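Local structure of hypothetical sugar ABC-transporter sugar binding protein (Arthrobacter globiformis, 7BVT) at residues G26-G38 and T82-V94. The protein probably binds cyclic alpha-maltosyl-1,6-maltose outside the cell and delivers it to an ABC transporter for uptake. Sequence-based numbering, arbitrary orientation.
Sequences GPVEVTVWHYWDG and TLPDIAIGDLVWV. With GLC (alpha-D-glucopyranose), chain B.
Strands 28-34 and 86-90 lie side by side and parallel, with Val32 bridged to Ile86 and Trp33 to Ala87. Their axes come within 4.8 Å. They are neighbours in the central sheet of one lobe of a periplasmic-binding-protein fold; strand 58-64 flanks 28-34 on its other edge. Three backbone bonds form the ladder: Ile86 N to Thr31 O, Trp33 N to Ile86 O and Ile88 N to Trp33 O.

Just before the ladder, Asp85 continues the pairing with its side chain. Its OD2 accepts from Thr31 N (2.8 Å, 168°) through the anti lone pair. In return, Asp85 N donates to Thr31 OG1 (3.0 Å). The chi1 of Thr31 (59°) sets this hydroxyl between its own N and carbonyl carbon, facing Asp85. A water also donates to both Asp85 OD2 and Glu29 O.

The two sheet faces differ. On one, Val32 CG2 meets Ile86 CD1 (3.8 Å), while Val32 CG1 touches Ile88 CD1. Helix 306-319 covers Ile86. On the other, Pro84 sets its CB-CG-CD edge over one face of the Trp33 indole, its ring tilted, with CB 3.5 Å from the centroid of the five-membered ring in a CH-pi contact. Lys73 makes a cation-pi contact with the same indole.

Beyond the ladder, a water bridges Tyr35 N and Ile88 O and sits over the Tyr35 ring. The Tyr35 edge meets Trp93, CE2 to CZ3 at 3.5 Å, with the ring planes at 77°. Its hydroxyl bonds to Glu297, as does Trp36 NE1. Asp90 ends strand 86-90 at the sugar pocket. Its OD2 accepts from Val92 N in an Asx turn, and its OD1 receives a hydrogen bond from O3 of the bound glucose unit at 2.7 Å.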
loop_
_atom_site.group_PDB
_atom_site.type_symbol
_atom_site.label_atom_id
_atom_site.label_comp_id
_atom_site.label_asym_id
_atom_site.label_seq_id
_atom_site.Cartn_x
_atom_site.Cartn_y
_atom_site.Cartn_z
ATOM N N GLY A 26 -5.111 -25.318 30.840
ATOM C CA GLY A 26 -4.130 -24.851 29.791
ATOM C C GLY A 26 -4.692 -23.690 28.972
ATOM O O GLY A 26 -5.860 -23.328 29.110
ATOM N N PRO A 27 -3.875 -23.015 28.143
ATOM C CA PRO A 27 -4.347 -21.829 27.409
ATOM C C PRO A 27 -5.378 -22.090 26.302
ATOM O O PRO A 27 -5.518 -23.198 25.823
ATOM C CB PRO A 27 -3.058 -21.268 26.801
ATOM C CG PRO A 27 -2.172 -22.495 26.664
ATOM C CD PRO A 27 -2.449 -23.291 27.927
ATOM N N VAL A 28 -6.106 -21.050 25.904
ATOM C CA VAL A 28 -6.921 -21.100 24.660
ATOM C C VAL A 28 -5.928 -21.131 23.486
ATOM O O VAL A 28 -5.043 -20.229 23.433
ATOM C CB VAL A 28 -7.876 -19.894 24.545
ATOM C CG1 VAL A 28 -8.644 -19.904 23.212
ATOM C CG2 VAL A 28 -8.833 -19.793 25.725
ATOM N N GLU A 29 -6.043 -22.122 22.608
ATOM C CA GLU A 29 -5.135 -22.290 21.447
ATOM C C GLU A 29 -5.688 -21.450 20.303
ATOM O O GLU A 29 -6.870 -21.579 19.999
ATOM C CB GLU A 29 -5.033 -23.759 21.043
ATOM C CG GLU A 29 -4.615 -24.639 22.210
ATOM C CD GLU A 29 -3.140 -24.591 22.561
ATOM O OE1 GLU A 29 -2.354 -24.077 21.726
ATOM O OE2 GLU A 29 -2.765 -25.081 23.669
ATOM N N VAL A 30 -4.863 -20.577 19.748
ATOM C CA VAL A 30 -5.255 -19.631 18.682
ATOM C C VAL A 30 -4.253 -19.826 17.547
ATOM O O VAL A 30 -3.039 -19.692 17.746
ATOM C CB VAL A 30 -5.279 -18.193 19.241
ATOM C CG1 VAL A 30 -5.414 -17.134 18.149
ATOM C CG2 VAL A 30 -6.380 -17.996 20.268
ATOM N N THR A 31 -4.778 -20.118 16.390
ATOM C CA THR A 31 -3.945 -20.281 15.195
ATOM C C THR A 31 -3.885 -18.976 14.391
ATOM O O THR A 31 -4.915 -18.313 14.256
ATOM C CB THR A 31 -4.434 -21.434 14.353
ATOM O OG1 THR A 31 -5.783 -21.205 13.962
ATOM C CG2 THR A 31 -4.275 -22.740 15.124
ATOM N N VAL A 32 -2.720 -18.681 13.855
ATOM C CA VAL A 32 -2.470 -17.483 13.001
ATOM C C VAL A 32 -1.848 -17.979 11.716
ATOM O O VAL A 32 -0.823 -18.646 11.823
ATOM C CB VAL A 32 -1.550 -16.461 13.666
ATOM C CG1 VAL A 32 -1.280 -15.312 12.710
ATOM C CG2 VAL A 32 -2.126 -15.955 14.960
ATOM N N TRP A 33 -2.436 -17.663 10.588
ATOM C CA TRP A 33 -1.789 -17.873 9.282
ATOM C C TRP A 33 -1.355 -16.524 8.719
ATOM O O TRP A 33 -2.148 -15.564 8.773
ATOM C CB TRP A 33 -2.690 -18.564 8.301
ATOM C CG TRP A 33 -3.167 -19.931 8.684
ATOM C CD1 TRP A 33 -2.738 -20.685 9.718
ATOM C CD2 TRP A 33 -4.106 -20.732 7.969
ATOM N NE1 TRP A 33 -3.382 -21.893 9.711
ATOM C CE2 TRP A 33 -4.212 -21.958 8.664
ATOM C CE3 TRP A 33 -4.859 -20.536 6.822
ATOM C CZ2 TRP A 33 -5.099 -22.961 8.276
ATOM C CZ3 TRP A 33 -5.691 -21.556 6.404
ATOM C CH2 TRP A 33 -5.813 -22.733 7.132
ATOM N N HIS A 34 -0.147 -16.469 8.179
ATOM C CA HIS A 34 0.418 -15.232 7.609
ATOM C C HIS A 34 1.270 -15.656 6.426
ATOM O O HIS A 34 1.461 -16.875 6.306
ATOM C CB HIS A 34 1.220 -14.469 8.618
ATOM C CG HIS A 34 2.408 -15.252 9.034
ATOM N ND1 HIS A 34 3.589 -15.193 8.320
ATOM C CD2 HIS A 34 2.595 -16.070 10.099
ATOM C CE1 HIS A 34 4.490 -15.943 8.960
ATOM N NE2 HIS A 34 3.916 -16.520 10.038
ATOM N N TYR A 35 1.758 -14.709 5.650
ATOM C CA TYR A 35 2.586 -15.037 4.451
ATOM C C TYR A 35 3.993 -14.466 4.602
ATOM O O TYR A 35 4.727 -14.471 3.598
ATOM C CB TYR A 35 1.894 -14.642 3.131
ATOM C CG TYR A 35 1.446 -13.203 2.991
ATOM C CD1 TYR A 35 2.324 -12.150 3.140
ATOM C CD2 TYR A 35 0.141 -12.898 2.669
ATOM C CE1 TYR A 35 1.923 -10.817 3.012
ATOM C CE2 TYR A 35 -0.270 -11.581 2.506
ATOM C CZ TYR A 35 0.623 -10.545 2.679
ATOM O OH TYR A 35 0.177 -9.256 2.495
ATOM N N TRP A 36 4.379 -13.967 5.763
ATOM C CA TRP A 36 5.728 -13.378 5.939
ATOM C C TRP A 36 6.815 -14.460 5.773
ATOM O O TRP A 36 6.633 -15.608 6.275
ATOM C CB TRP A 36 5.856 -12.670 7.284
ATOM C CG TRP A 36 5.026 -11.421 7.357
ATOM C CD1 TRP A 36 5.005 -10.367 6.489
ATOM C CD2 TRP A 36 4.141 -11.059 8.421
ATOM N NE1 TRP A 36 4.180 -9.378 6.943
ATOM C CE2 TRP A 36 3.617 -9.780 8.116
ATOM C CE3 TRP A 36 3.729 -11.691 9.593
ATOM C CZ2 TRP A 36 2.699 -9.138 8.946
ATOM C CZ3 TRP A 36 2.851 -11.037 10.424
ATOM C CH2 TRP A 36 2.328 -9.799 10.085
ATOM N N ASP A 37 7.930 -14.011 5.206
ATOM C CA ASP A 37 9.193 -14.768 5.084
ATOM C C ASP A 37 10.319 -13.972 5.725
ATOM O O ASP A 37 10.157 -12.788 6.072
ATOM C CB ASP A 37 9.544 -15.007 3.614
ATOM C CG ASP A 37 8.508 -15.829 2.867
ATOM O OD1 ASP A 37 7.938 -16.770 3.475
ATOM O OD2 ASP A 37 8.266 -15.516 1.684
ATOM N N GLY A 38 11.483 -14.597 5.813
ATOM C CA GLY A 38 12.715 -13.833 6.055
ATOM C C GLY A 38 12.678 -13.131 7.384
ATOM O O GLY A 38 12.196 -13.735 8.337
ATOM N N THR A 82 -11.979 -25.833 8.735
ATOM C CA THR A 82 -10.654 -25.772 9.394
ATOM C C THR A 82 -9.996 -24.406 9.158
ATOM O O THR A 82 -8.763 -24.313 9.098
ATOM C CB THR A 82 -9.749 -26.924 8.942
ATOM O OG1 THR A 82 -9.545 -26.839 7.539
ATOM C CG2 THR A 82 -10.333 -28.280 9.301
ATOM N N LEU A 83 -10.820 -23.367 9.160
ATOM C CA LEU A 83 -10.281 -22.002 9.064
ATOM C C LEU A 83 -9.409 -21.748 10.275
ATOM O O LEU A 83 -9.655 -22.268 11.360
ATOM C CB LEU A 83 -11.436 -20.997 8.966
ATOM C CG LEU A 83 -12.124 -20.917 7.614
ATOM C CD1 LEU A 83 -13.414 -20.144 7.687
ATOM C CD2 LEU A 83 -11.226 -20.277 6.588
ATOM N N PRO A 84 -8.406 -20.873 10.147
ATOM C CA PRO A 84 -7.546 -20.467 11.242
ATOM C C PRO A 84 -8.369 -19.500 12.107
ATOM O O PRO A 84 -9.419 -19.100 11.717
ATOM C CB PRO A 84 -6.379 -19.742 10.587
ATOM C CG PRO A 84 -7.022 -19.155 9.393
ATOM C CD PRO A 84 -8.038 -20.162 8.895
ATOM N N ASP A 85 -7.860 -19.195 13.257
ATOM C CA ASP A 85 -8.540 -18.217 14.141
ATOM C C ASP A 85 -8.223 -16.806 13.638
ATOM O O ASP A 85 -9.115 -15.987 13.611
ATOM C CB ASP A 85 -8.096 -18.376 15.577
ATOM C CG ASP A 85 -8.488 -19.759 16.056
ATOM O OD1 ASP A 85 -9.702 -20.106 15.880
ATOM O OD2 ASP A 85 -7.569 -20.456 16.551
ATOM N N ILE A 86 -6.978 -16.557 13.273
ATOM C CA ILE A 86 -6.502 -15.272 12.696
ATOM C C ILE A 86 -5.923 -15.542 11.303
ATOM O O ILE A 86 -4.996 -16.384 11.145
ATOM C CB ILE A 86 -5.502 -14.541 13.618
ATOM C CG1 ILE A 86 -6.085 -14.220 14.999
ATOM C CG2 ILE A 86 -4.936 -13.309 12.970
ATOM C CD1 ILE A 86 -5.052 -13.765 16.015
ATOM N N ALA A 87 -6.329 -14.762 10.319
ATOM C CA ALA A 87 -5.602 -14.660 9.036
ATOM C C ALA A 87 -4.952 -13.283 8.913
ATOM O O ALA A 87 -5.600 -12.280 9.224
ATOM C CB ALA A 87 -6.551 -14.859 7.880
ATOM N N ILE A 88 -3.725 -13.220 8.461
ATOM C CA ILE A 88 -3.057 -11.933 8.178
ATOM C C ILE A 88 -2.819 -11.890 6.670
ATOM O O ILE A 88 -2.008 -12.675 6.155
ATOM C CB ILE A 88 -1.787 -11.751 9.023
ATOM C CG1 ILE A 88 -2.096 -11.870 10.521
ATOM C CG2 ILE A 88 -1.058 -10.451 8.698
ATOM C CD1 ILE A 88 -0.924 -11.699 11.417
ATOM N N GLY A 89 -3.511 -10.979 5.987
ATOM C CA GLY A 89 -3.544 -10.920 4.524
ATOM C C GLY A 89 -3.202 -9.560 3.990
ATOM O O GLY A 89 -3.094 -8.612 4.752
ATOM N N ASP A 90 -3.108 -9.448 2.684
ATOM C CA ASP A 90 -2.919 -8.150 2.021
ATOM C C ASP A 90 -4.174 -7.304 2.213
ATOM O O ASP A 90 -5.291 -7.850 2.301
ATOM C CB ASP A 90 -2.618 -8.341 0.536
ATOM C CG ASP A 90 -2.371 -6.956 -0.086
ATOM O OD1 ASP A 90 -1.433 -6.270 0.380
ATOM O OD2 ASP A 90 -3.219 -6.504 -0.902
ATOM N N LEU A 91 -4.002 -5.978 2.224
ATOM C CA LEU A 91 -5.138 -5.014 2.278
ATOM C C LEU A 91 -6.278 -5.447 1.367
ATOM O O LEU A 91 -7.437 -5.569 1.830
ATOM C CB LEU A 91 -4.657 -3.627 1.878
ATOM C CG LEU A 91 -5.728 -2.553 1.960
ATOM C CD1 LEU A 91 -6.055 -2.237 3.401
ATOM C CD2 LEU A 91 -5.291 -1.286 1.244
ATOM N N VAL A 92 -5.998 -5.615 0.094
ATOM C CA VAL A 92 -7.089 -5.781 -0.908
ATOM C C VAL A 92 -7.716 -7.175 -0.756
ATOM O O VAL A 92 -8.745 -7.415 -1.390
ATOM C CB VAL A 92 -6.584 -5.483 -2.336
ATOM C CG1 VAL A 92 -5.934 -4.112 -2.396
ATOM C CG2 VAL A 92 -5.633 -6.529 -2.832
ATOM N N TRP A 93 -7.143 -8.061 0.059
ATOM C CA TRP A 93 -7.784 -9.381 0.292
ATOM C C TRP A 93 -8.939 -9.277 1.273
ATOM O O TRP A 93 -9.793 -10.179 1.261
ATOM C CB TRP A 93 -6.811 -10.435 0.782
ATOM C CG TRP A 93 -5.710 -10.766 -0.159
ATOM C CD1 TRP A 93 -5.537 -10.347 -1.453
ATOM C CD2 TRP A 93 -4.648 -11.672 0.133
ATOM N NE1 TRP A 93 -4.404 -10.917 -1.963
ATOM C CE2 TRP A 93 -3.835 -11.722 -1.016
ATOM C CE3 TRP A 93 -4.288 -12.397 1.260
ATOM C CZ2 TRP A 93 -2.689 -12.501 -1.052
ATOM C CZ3 TRP A 93 -3.137 -13.158 1.228
ATOM C CH2 TRP A 93 -2.360 -13.206 0.079
ATOM N N VAL A 94 -8.923 -8.312 2.170
ATOM C CA VAL A 94 -9.899 -8.312 3.305
ATOM C C VAL A 94 -11.310 -8.509 2.796
ATOM O O VAL A 94 -12.043 -9.344 3.314
ATOM C CB VAL A 94 -9.774 -7.061 4.184
ATOM C CG1 VAL A 94 -10.895 -6.988 5.186
ATOM C CG2 VAL A 94 -8.438 -7.044 4.877
HETATM C C1 GLC B . 2.553 -3.855 -1.902
HETATM C C2 GLC B . 1.414 -3.573 -0.972
HETATM C C3 GLC B . 0.126 -4.120 -1.535
HETATM C C4 GLC B . -0.059 -3.545 -2.948
HETATM C C5 GLC B . 1.110 -3.971 -3.826
HETATM C C6 GLC B . 0.971 -3.379 -5.240
HETATM O O2 GLC B . 1.781 -4.042 0.313
HETATM O O3 GLC B . -0.954 -3.782 -0.648
HETATM O O4 GLC B . -1.237 -4.031 -3.562
HETATM O O5 GLC B . 2.287 -3.436 -3.271
HETATM O O6 GLC B . 1.765 -4.167 -6.123
HETATM O O HOH W 1 -7.756 -22.898 17.479
HETATM O O HOH W 2 -7.292 -23.449 13.573
HETATM O O HOH W 3 0.695 -12.099 6.117
#